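Local structure of L-lactate dehydrogenase (Trichomonas vaginalis, 4UUL) at residues S21-A25 / S26-Y30; L52-E55 / L56-C59; K109-G112 / E113-K117; Q250-K253 / A254-G258. The protein is a lactate dehydrogenase of the malate dehydrogenase type 2 family, probably interconverting 2-oxo acids and L-2-hydroxy acids with NAD. The protein carries 1 engineered substitution. All coordinates share one frame; numbering follows the deposited sequence. Where two conformers were deposited one is given.

Contact 1: S21-A25 / S26-Y30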
loop_
_atom_site.group_PDB
_atom_site.type_symbol
_atom_site.label_atom_id
_atom_site.label_comp_id
_atom_site.label_asym_id
_atom_site.label_seq_id
_atom_site.Cartn_x
_atom_site.Cartn_y
_atom_site.Cartn_z
ATOM N N SER B 21 -5.182 -5.268 2.167
ATOM C CA SER B 21 -4.937 -5.941 3.430
ATOM C C SER B 21 -3.779 -5.326 4.187
ATOM O O SER B 21 -3.904 -5.084 5.374
ATOM C CB SER B 21 -4.717 -7.441 3.229
ATOM O OG SER B 21 -3.586 -7.700 2.410
ATOM N N HIS B 22 -2.678 -5.052 3.499
ATOM C CA HIS B 22 -1.556 -4.438 4.194
ATOM C C HIS B 22 -1.863 -3.015 4.680
ATOM O O HIS B 22 -1.494 -2.625 5.784
ATOM C CB HIS B 22 -0.315 -4.433 3.300
ATOM C CG HIS B 22 0.408 -5.743 3.215
ATOM N ND1 HIS B 22 0.059 -6.741 2.343
ATOM C CD2 HIS B 22 1.477 -6.213 3.910
ATOM C CE1 HIS B 22 0.865 -7.778 2.529
ATOM N NE2 HIS B 22 1.721 -7.480 3.474
ATOM N N TRP B 23 -2.590 -2.277 3.868
ATOM C CA TRP B 23 -2.902 -0.901 4.187
ATOM C C TRP B 23 -3.784 -0.866 5.419
ATOM O O TRP B 23 -3.538 -0.120 6.359
ATOM C CB TRP B 23 -3.555 -0.242 2.984
ATOM C CG TRP B 23 -3.349 1.270 2.864
ATOM C CD1 TRP B 23 -2.985 2.126 3.855
ATOM C CD2 TRP B 23 -3.429 2.067 1.668
ATOM N NE1 TRP B 23 -2.918 3.422 3.377
ATOM C CE2 TRP B 23 -3.160 3.406 2.030
ATOM C CE3 TRP B 23 -3.702 1.779 0.341
ATOM C CZ2 TRP B 23 -3.145 4.441 1.106
ATOM C CZ3 TRP B 23 -3.694 2.812 -0.573
ATOM C CH2 TRP B 23 -3.428 4.121 -0.186
ATOM N N ILE B 24 -4.794 -1.714 5.446
ATOM C CA ILE B 24 -5.678 -1.800 6.610
ATOM C C ILE B 24 -4.904 -2.274 7.855
ATOM O O ILE B 24 -5.053 -1.726 8.959
ATOM C CB ILE B 24 -6.872 -2.717 6.326
ATOM C CG1 ILE B 24 -7.778 -2.035 5.278
ATOM C CG2 ILE B 24 -7.687 -2.967 7.604
ATOM C CD1 ILE B 24 -8.819 -2.901 4.709
ATOM N N ALA B 25 -4.063 -3.294 7.681
ATOM C CA ALA B 25 -3.302 -3.834 8.804
ATOM C C ALA B 25 -2.324 -2.818 9.388
ATOM O O ALA B 25 -1.949 -2.944 10.555
ATOM C CB ALA B 25 -2.580 -5.077 8.425
ATOM N N SER B 26 -1.890 -1.859 8.571
ATOM C CA SER B 26 -0.992 -0.815 9.014
ATOM C C SER B 26 -1.653 0.198 9.914
ATOM O O SER B 26 -0.940 1.044 10.476
ATOM C CB SER B 26 -0.390 -0.096 7.810
ATOM O OG SER B 26 -1.281 0.865 7.273
ATOM N N GLY B 27 -2.994 0.147 10.056
ATOM C CA GLY B 27 -3.703 1.023 10.965
ATOM C C GLY B 27 -4.467 2.161 10.308
ATOM O O GLY B 27 -5.102 2.973 11.000
ATOM N N GLU B 28 -4.450 2.234 8.979
ATOM C CA GLU B 28 -4.973 3.403 8.289
ATOM C C GLU B 28 -6.495 3.510 8.311
ATOM O O GLU B 28 -7.021 4.608 8.190
ATOM C CB GLU B 28 -4.505 3.404 6.844
ATOM C CG GLU B 28 -5.276 4.349 5.923
ATOM C CD GLU B 28 -5.141 5.811 6.315
ATOM O OE1 GLU B 28 -4.194 6.165 7.083
ATOM O OE2 GLU B 28 -5.985 6.605 5.818
ATOM N N LEU B 29 -7.198 2.402 8.476
ATOM C CA LEU B 29 -8.662 2.434 8.381
ATOM C C LEU B 29 -9.287 2.706 9.757
ATOM O O LEU B 29 -10.108 3.600 9.884
ATOM C CB LEU B 29 -9.141 1.104 7.842
ATOM C CG LEU B 29 -10.656 0.979 7.692
ATOM C CD1 LEU B 29 -11.235 2.046 6.793
ATOM C CD2 LEU B 29 -11.047 -0.377 7.108
ATOM N N TYR B 30 -8.901 1.942 10.769
ATOM C CA TYR B 30 -9.552 1.937 12.082
ATOM C C TYR B 30 -8.742 2.660 13.168
ATOM O O TYR B 30 -9.060 2.582 14.355
ATOM C CB TYR B 30 -9.814 0.488 12.510
ATOM C CG TYR B 30 -11.158 -0.035 12.040
ATOM C CD1 TYR B 30 -12.304 0.241 12.737
ATOM C CD2 TYR B 30 -11.246 -0.829 10.905
ATOM C CE1 TYR B 30 -13.522 -0.267 12.339
ATOM C CE2 TYR B 30 -12.470 -1.302 10.464
ATOM C CZ TYR B 30 -13.605 -1.057 11.222
ATOM O OH TYR B 30 -14.800 -1.575 10.815
HETATM O O HOH W 1 -6.831 -0.050 10.144
#
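Trp23 and Glu28 lie side by side across the C-terminal end of helix 15-25, where a Schellman motif ends the first helix of the Rossmann-type NAD-binding domain. The indole and the acid point the same way: NE1 of Trp23 is 3.6 Å from CG of Glu28, and the ring and carboxylate planes are turned 46° apart. Glu28 suits this place because its methylenes rest against the indole while its bend at chi2 (63°) carries the carboxylate on to a salt bridge with Lys253 on helix 242-257, the helix that Trp23 also touches.

On the inner side Ile24 and Leu29 run alongside each other, with CD2 of Leu29 4.1 Å from CG1 of Ile24. These branched apolar chains belong to the buried side, where Ile24 meets strand 35-40. Between the two pairs the chain leaves the helix at Gly27, whose phi is positive; having no CB, glycine avoids a clash with the preceding carbonyl oxygen. Its N-H reaches Ile24 O at 3.0 Å, coming from well above the carbonyl plane.

The Ser26 hydroxyl adds a side-chain bond to the last turn. With chi1 at 80°, OG lies between the backbone N and the carbonyl carbon, from where it donates to Trp23 O at 2.6 Å, close to the edge of the indole. Trp23 and Ser26 also pack on Ser26 and Trp23 of the second subunit. Ile24 O is gripped twice: besides the Gly27 N-H it accepts a hydrogen bond of 2.7 Å from a water that in turn accepts one from Tyr30 N at 2.9 Å.

Contact 2: L52-E55 / L56-C59; sequences LTME and LEDC
The carboxylate of Asp58 has Met54 O standing almost squarely over one face, 3.1 Å from CG, while its oxygens turn to the second subunit: OD1 meets Arg228 and OD2 meets Arg161 there. Chi1 of -73° folds the Asp58 carboxylate back over the last turn of helix 46-57. Its own N-H donates to that same Met54 O at 3.0 Å. Met54 O and the carboxylate oxygens are all acceptors and cannot bond each other; the two arginines would offset the negative charge. Glu57, one residue earlier, also sends OE1 to Arg228 of the second subunit, its CG passing 3.2 Å from Thr53 O. Acids at this helix end are thus matched by salt bridges to the other chain.

On another side of the helix Leu52 and Leu56 cross obliquely, CD1 of Leu52 lying 3.9 Å from CG of Leu56, one turn apart. The backbone bond from Leu56 N to Leu52 O, 2.9 Å, spans the same turn. Glu55 is held by Tyr18 and by Ser243 of the second subunit. Within the beta-alpha-beta unit of strands 35-40 and 64-70, both leucines pack on helix 15-25 through His22, Leu56 also touches strand 35-40, and Thr53 and Glu57 reach Phe67 of strand 64-70.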
loop_
_atom_site.group_PDB
_atom_site.type_symbol
_atom_site.label_atom_id
_atom_site.label_comp_id
_atom_site.label_asym_id
_atom_site.label_seq_id
_atom_site.Cartn_x
_atom_site.Cartn_y
_atom_site.Cartn_z
ATOM N N LEU B 52 0.270 -14.031 0.758
ATOM C CA LEU B 52 -0.182 -12.745 1.318
ATOM C C LEU B 52 -0.086 -12.778 2.837
ATOM O O LEU B 52 0.434 -11.873 3.451
ATOM C CB LEU B 52 -1.605 -12.361 0.847
ATOM C CG LEU B 52 -2.332 -11.365 1.781
ATOM C CD1 LEU B 52 -1.619 -10.078 1.753
ATOM C CD2 LEU B 52 -3.766 -11.166 1.290
ATOM N N THR B 53 -0.626 -13.828 3.450
ATOM C CA THR B 53 -0.628 -13.864 4.899
ATOM C C THR B 53 0.777 -13.933 5.461
ATOM O O THR B 53 1.045 -13.383 6.536
ATOM C CB THR B 53 -1.520 -14.944 5.497
ATOM O OG1 THR B 53 -1.019 -16.227 5.173
ATOM C CG2 THR B 53 -2.951 -14.790 4.995
ATOM N N MET B 54 1.686 -14.586 4.746
ATOM C CA MET B 54 3.065 -14.642 5.226
ATOM C C MET B 54 3.664 -13.222 5.222
ATOM O O MET B 54 4.431 -12.853 6.140
ATOM C CB MET B 54 3.842 -15.525 4.312
ATOM C CG MET B 54 3.581 -16.993 4.503
ATOM S SD MET B 54 4.318 -18.039 3.189
ATOM C CE MET B 54 5.968 -18.257 3.797
ATOM N N GLU B 55 3.389 -12.426 4.194
ATOM C CA GLU B 55 3.859 -11.047 4.196
ATOM C C GLU B 55 3.206 -10.211 5.250
ATOM O O GLU B 55 3.904 -9.385 5.892
ATOM C CB GLU B 55 3.785 -10.391 2.829
ATOM C CG GLU B 55 4.815 -10.949 1.876
ATOM C CD GLU B 55 5.044 -10.017 0.723
ATOM O OE1 GLU B 55 5.678 -8.947 0.926
ATOM O OE2 GLU B 55 4.545 -10.306 -0.396
ATOM N N LEU B 56 1.916 -10.421 5.496
ATOM C CA LEU B 56 1.287 -9.700 6.602
ATOM C C LEU B 56 1.991 -10.011 7.911
ATOM O O LEU B 56 2.320 -9.108 8.682
ATOM C CB LEU B 56 -0.186 -10.045 6.715
ATOM C CG LEU B 56 -1.117 -9.619 5.603
ATOM C CD1 LEU B 56 -2.513 -10.217 5.835
ATOM C CD2 LEU B 56 -1.249 -8.109 5.571
ATOM N N GLU B 57 2.235 -11.304 8.156
ATOM C CA GLU B 57 2.984 -11.718 9.343
ATOM C C GLU B 57 4.323 -11.013 9.459
ATOM O O GLU B 57 4.691 -10.518 10.531
ATOM C CB GLU B 57 3.167 -13.243 9.333
ATOM C CG GLU B 57 1.888 -13.961 9.573
ATOM C CD GLU B 57 1.975 -15.479 9.395
ATOM O OE1 GLU B 57 2.939 -15.965 8.788
ATOM O OE2 GLU B 57 1.096 -16.185 9.933
ATOM N N ASP B 58 5.025 -10.957 8.343
ATOM C CA ASP B 58 6.379 -10.437 8.288
ATOM C C ASP B 58 6.457 -8.900 8.367
ATOM O O ASP B 58 7.565 -8.322 8.369
ATOM C CB ASP B 58 7.031 -10.847 6.967
ATOM C CG ASP B 58 7.383 -12.317 6.919
ATOM O OD1 ASP B 58 7.195 -13.018 7.954
ATOM O OD2 ASP B 58 7.914 -12.771 5.875
ATOM N N CYS B 59 5.317 -8.254 8.511
ATOM C CA CYS B 59 5.305 -6.823 8.824
ATOM C C CYS B 59 5.273 -6.574 10.340
ATOM O O CYS B 59 5.461 -5.437 10.744
ATOM C CB CYS B 59 4.098 -6.149 8.168
ATOM S SG CYS B 59 4.234 -6.049 6.373
#

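Contact 3: K109-G112 / E113-K117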
loop_
_atom_site.group_PDB
_atom_site.type_symbol
_atom_site.label_atom_id
_atom_site.label_comp_id
_atom_site.label_asym_id
_atom_site.label_seq_id
_atom_site.Cartn_x
_atom_site.Cartn_y
_atom_site.Cartn_z
ATOM N N LYS B 109 -26.143 -12.469 -5.389
ATOM C CA LYS B 109 -27.224 -13.039 -4.631
ATOM C C LYS B 109 -26.646 -13.898 -3.494
ATOM O O LYS B 109 -27.054 -13.799 -2.322
ATOM C CB LYS B 109 -28.111 -13.892 -5.563
ATOM C CG LYS B 109 -29.101 -14.793 -4.841
ATOM C CD LYS B 109 -30.064 -15.493 -5.785
ATOM C CE LYS B 109 -31.065 -16.383 -5.113
ATOM N NZ LYS B 109 -30.438 -17.435 -4.340
ATOM N N ASN B 110 -25.707 -14.776 -3.825
ATOM C CA ASN B 110 -25.122 -15.682 -2.814
ATOM C C ASN B 110 -24.426 -14.859 -1.724
ATOM O O ASN B 110 -24.537 -15.169 -0.530
ATOM C CB ASN B 110 -24.110 -16.602 -3.467
ATOM C CG ASN B 110 -24.754 -17.630 -4.373
ATOM O OD1 ASN B 110 -25.951 -17.811 -4.361
ATOM N ND2 ASN B 110 -23.960 -18.233 -5.222
ATOM N N THR B 111 -23.747 -13.798 -2.135
ATOM C CA THR B 111 -23.004 -13.005 -1.163
ATOM C C THR B 111 -23.963 -12.248 -0.213
ATOM O O THR B 111 -23.725 -12.134 0.995
ATOM C CB THR B 111 -22.082 -12.036 -1.884
ATOM O OG1 THR B 111 -21.119 -12.746 -2.626
ATOM C CG2 THR B 111 -21.405 -11.115 -0.936
ATOM N N GLY B 112 -25.059 -11.730 -0.759
ATOM C CA GLY B 112 -26.052 -11.097 0.083
ATOM C C GLY B 112 -26.593 -12.069 1.125
ATOM O O GLY B 112 -26.818 -11.723 2.314
ATOM N N GLU B 113 -26.798 -13.310 0.711
ATOM C CA GLU B 113 -27.294 -14.343 1.625
ATOM C C GLU B 113 -26.264 -14.658 2.716
ATOM O O GLU B 113 -26.617 -14.753 3.892
ATOM C CB GLU B 113 -27.642 -15.569 0.823
ATOM C CG GLU B 113 -28.933 -15.395 -0.010
ATOM C CD GLU B 113 -29.078 -16.439 -1.082
ATOM O OE1 GLU B 113 -28.191 -17.298 -1.198
ATOM O OE2 GLU B 113 -30.086 -16.414 -1.815
ATOM N N TYR B 114 -24.976 -14.725 2.364
ATOM C CA TYR B 114 -23.932 -14.991 3.362
ATOM C C TYR B 114 -23.858 -13.815 4.357
ATOM O O TYR B 114 -23.688 -14.009 5.554
ATOM C CB TYR B 114 -22.592 -15.145 2.696
ATOM C CG TYR B 114 -22.450 -16.261 1.710
ATOM C CD1 TYR B 114 -23.131 -17.461 1.870
ATOM C CD2 TYR B 114 -21.606 -16.119 0.609
ATOM C CE1 TYR B 114 -22.973 -18.516 0.968
ATOM C CE2 TYR B 114 -21.463 -17.139 -0.302
ATOM C CZ TYR B 114 -22.135 -18.335 -0.118
ATOM O OH TYR B 114 -22.001 -19.369 -1.001
ATOM N N LEU B 115 -23.925 -12.578 3.868
ATOM C CA LEU B 115 -23.910 -11.423 4.742
ATOM C C LEU B 115 -25.048 -11.454 5.757
ATOM O O LEU B 115 -24.869 -11.228 6.941
ATOM C CB LEU B 115 -23.978 -10.131 3.938
ATOM C CG LEU B 115 -22.721 -9.787 3.146
ATOM C CD1 LEU B 115 -23.026 -8.813 1.996
ATOM C CD2 LEU B 115 -21.707 -9.115 4.105
ATOM N N SER B 116 -26.246 -11.673 5.258
ATOM C CA SER B 116 -27.406 -11.707 6.109
ATOM C C SER B 116 -27.273 -12.793 7.171
ATOM O O SER B 116 -27.591 -12.585 8.343
ATOM C CB SER B 116 -28.660 -11.920 5.292
ATOM O OG SER B 116 -29.790 -11.973 6.142
ATOM N N LYS B 117 -26.807 -13.966 6.760
ATOM C CA LYS B 117 -26.727 -15.111 7.662
ATOM C C LYS B 117 -25.689 -14.896 8.760
ATOM O O LYS B 117 -25.930 -15.247 9.899
ATOM C CB LYS B 117 -26.377 -16.362 6.858
ATOM C CG LYS B 117 -26.454 -17.695 7.565
ATOM C CD LYS B 117 -26.511 -18.809 6.533
ATOM C CE LYS B 117 -26.552 -20.184 7.195
ATOM N NZ LYS B 117 -27.740 -20.359 8.085
HETATM O O HOH W 2 -25.710 -18.070 -0.325
HETATM O O HOH W 3 -28.103 -19.028 -3.005
#
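Lys109 meets Glu113 by way of a long, nearly straight chain: CG lies anti to the backbone N, the chain stays extended through chi3, and a bend at chi4 (-59°) swings NZ across to the acid. Glu113 leans back to meet it, chi1 of -73° setting CG beside its own backbone N and an extended chain carrying the carboxylate over the preceding turn. NZ approaches OE2 of Glu113 on the syn side, 18° out of the carboxylate plane, and closes a salt bridge of 2.7 Å. Opposite charges one turn apart on a helix can reach each other in this way without disturbing the backbone.

The other carboxylate oxygen is tied in by water. One water donates to Glu113 OE1 at 2.5 Å and to Asn110 OD1 at 2.8 Å; another donates to OE1 at 2.7 Å and to Asn110 O at 3.1 Å. That backbone oxygen is busy, since it also accepts the N-H of Tyr114 at 3.0 Å. The Tyr114 ring is folded back along the turn, and Asn110 O lies 3.2 Å above one of its faces, toward the rim.

Toward the interior the character changes. Thr111 and Leu115 run side by side, CG2 of Thr111 lying 4.1 Å from CD1 of Leu115, and both pack on Phe77. Thr111 suits the spot because OG1 bonds back to Ile107 O while its methyl serves the apolar side. Charged and hydrated along one side, apolar along another, helix 97-118 is an amphipathic crossover helix, joining parallel strands 82-85 and 124-127 in the beta-alpha-beta unit of a Rossmann-type fold.

Contact 4: Q250-K253 / A254-G258; sequences QHMK and AWLFG
From Gln250 to Gly258 the backbone keeps the i to i+4 hydrogen bonds of an alpha-helix, Trp255 N to His251 O spanning 2.9 Å, and Gly258, with phi of 102°, is the first residue after helix 242-257 to leave helical angles. The side chains include a Met-aromatic contact. Met252 bends at chi2 (70°), which brings SD to 3.8 Å from CE3 of Trp255; the sulfur approaches the six-membered ring obliquely. Further back along the same side chain, CG of Met252 lies 3.9 Å from CD1 of Leu256. A flexible thioether suits a place where it must fit an indole, a leucine and, beyond them, Leu126, Cys82 and Phe84 of the parallel sheet.

His251 and Trp255 lie alongside each other and point the same way, their ring planes at 79°. The imidazole offers its edge, NE2 being 4.1 Å from CE3 of Trp255. The same NE2 is hydrogen-bonded to Ser152, and the ring packs on Leu154, a residue that binds NADH in another structure of this protein, no cofactor being bound here.

Along the outer side Lys253 is fully extended, so that NZ reaches Glu28. Glycine fits the helix end because a CB would press on the carbonyl oxygen of Phe257. Lys253 O accepts Phe257 N at 3.1 Å and also a water's hydrogen bond at 2.8 Å; the same water donates to Gly258 O at 2.6 Å.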
loop_
_atom_site.group_PDB
_atom_site.type_symbol
_atom_site.label_atom_id
_atom_site.label_comp_id
_atom_site.label_asym_id
_atom_site.label_seq_id
_atom_site.Cartn_x
_atom_site.Cartn_y
_atom_site.Cartn_z
ATOM N N GLN B 250 -10.488 5.150 1.410
ATOM C CA GLN B 250 -11.001 6.500 1.601
ATOM C C GLN B 250 -12.534 6.493 1.832
ATOM O O GLN B 250 -13.064 7.101 2.765
ATOM C CB GLN B 250 -10.665 7.326 0.367
ATOM C CG GLN B 250 -11.150 8.760 0.422
ATOM C CD GLN B 250 -10.566 9.596 -0.675
ATOM O OE1 GLN B 250 -10.072 9.077 -1.703
ATOM N NE2 GLN B 250 -10.610 10.898 -0.498
ATOM N N HIS B 251 -13.248 5.733 1.018
ATOM C CA HIS B 251 -14.691 5.612 1.160
ATOM C C HIS B 251 -15.041 4.951 2.472
ATOM O O HIS B 251 -15.876 5.457 3.232
ATOM C CB HIS B 251 -15.222 4.783 -0.026
ATOM C CG HIS B 251 -16.695 4.505 -0.021
ATOM N ND1 HIS B 251 -17.508 4.733 -1.107
ATOM C CD2 HIS B 251 -17.486 3.887 0.907
ATOM C CE1 HIS B 251 -18.722 4.323 -0.845
ATOM N NE2 HIS B 251 -18.742 3.784 0.364
ATOM N N MET B 252 -14.431 3.801 2.767
ATOM C CA MET B 252 -14.774 3.095 3.996
ATOM C C MET B 252 -14.442 3.930 5.242
ATOM O O MET B 252 -15.226 3.943 6.190
ATOM C CB MET B 252 -14.109 1.735 4.051
ATOM C CG MET B 252 -14.615 0.872 5.224
ATOM S SD MET B 252 -16.313 0.305 5.045
ATOM C CE MET B 252 -16.045 -1.123 3.963
ATOM N N LYS B 253 -13.297 4.601 5.260
ATOM C CA LYS B 253 -12.940 5.395 6.416
ATOM C C LYS B 253 -13.938 6.531 6.641
ATOM O O LYS B 253 -14.335 6.812 7.783
ATOM C CB LYS B 253 -11.507 5.920 6.226
ATOM C CG LYS B 253 -10.915 6.531 7.493
ATOM C CD LYS B 253 -9.514 7.017 7.253
ATOM C CE LYS B 253 -8.885 7.530 8.521
ATOM N NZ LYS B 253 -7.427 7.740 8.289
ATOM N N ALA B 254 -14.361 7.172 5.554
ATOM C CA ALA B 254 -15.390 8.202 5.648
ATOM C C ALA B 254 -16.717 7.603 6.165
ATOM O O ALA B 254 -17.376 8.202 7.012
ATOM C CB ALA B 254 -15.628 8.829 4.313
ATOM N N TRP B 255 -17.095 6.449 5.646
ATOM C CA TRP B 255 -18.329 5.775 6.050
ATOM C C TRP B 255 -18.320 5.411 7.522
ATOM O O TRP B 255 -19.345 5.467 8.211
ATOM C CB TRP B 255 -18.539 4.532 5.181
ATOM C CG TRP B 255 -19.896 3.952 5.199
ATOM C CD1 TRP B 255 -21.026 4.449 5.779
ATOM C CD2 TRP B 255 -20.274 2.734 4.541
ATOM N NE1 TRP B 255 -22.080 3.587 5.527
ATOM C CE2 TRP B 255 -21.654 2.562 4.744
ATOM C CE3 TRP B 255 -19.571 1.786 3.790
ATOM C CZ2 TRP B 255 -22.345 1.481 4.211
ATOM C CZ3 TRP B 255 -20.248 0.700 3.262
ATOM C CH2 TRP B 255 -21.638 0.562 3.474
ATOM N N LEU B 256 -17.158 5.011 8.031
ATOM C CA LEU B 256 -17.057 4.566 9.398
ATOM C C LEU B 256 -17.081 5.731 10.389
ATOM O O LEU B 256 -17.735 5.601 11.432
ATOM C CB LEU B 256 -15.793 3.726 9.614
ATOM C CG LEU B 256 -15.804 2.305 9.077
ATOM C CD1 LEU B 256 -14.401 1.714 9.037
ATOM C CD2 LEU B 256 -16.711 1.408 9.883
ATOM N N PHE B 257 -16.381 6.835 10.075
ATOM C CA PHE B 257 -16.050 7.877 11.067
ATOM C C PHE B 257 -16.459 9.283 10.687
ATOM O O PHE B 257 -16.341 10.199 11.508
ATOM C CB PHE B 257 -14.556 7.853 11.415
ATOM C CG PHE B 257 -14.086 6.505 11.866
ATOM C CD1 PHE B 257 -14.523 5.990 13.073
ATOM C CD2 PHE B 257 -13.249 5.739 11.075
ATOM C CE1 PHE B 257 -14.149 4.749 13.484
ATOM C CE2 PHE B 257 -12.853 4.478 11.511
ATOM C CZ PHE B 257 -13.306 4.005 12.707
ATOM N N GLY B 258 -16.998 9.460 9.483
ATOM C CA GLY B 258 -17.474 10.768 9.067
ATOM C C GLY B 258 -16.544 11.507 8.144
ATOM O O GLY B 258 -15.347 11.243 8.098
HETATM O O HOH W 4 -13.480 9.427 8.444
#

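Overall arrangement
Contacts 1, 2 and 3 follow one another along the NAD-binding domain, whereas contact 4 comes much later, in the range of the C-terminal domain. Contact 1 touches both contacts 2 and 4, its centre about 13 Å from each of theirs, Ser21 and His22 packing on helix 46-57 while Glu28, Leu29 and Tyr30 meet helix 242-257. Contact 1 thus helps join the two domains. Contacts 1 and 2 also face the second subunit. Contact 3 stands apart, its centre at least about 23 Å from the others, on crossover helix 97-118; it is linked to contacts 1 and 2 through the parallel sheet they share.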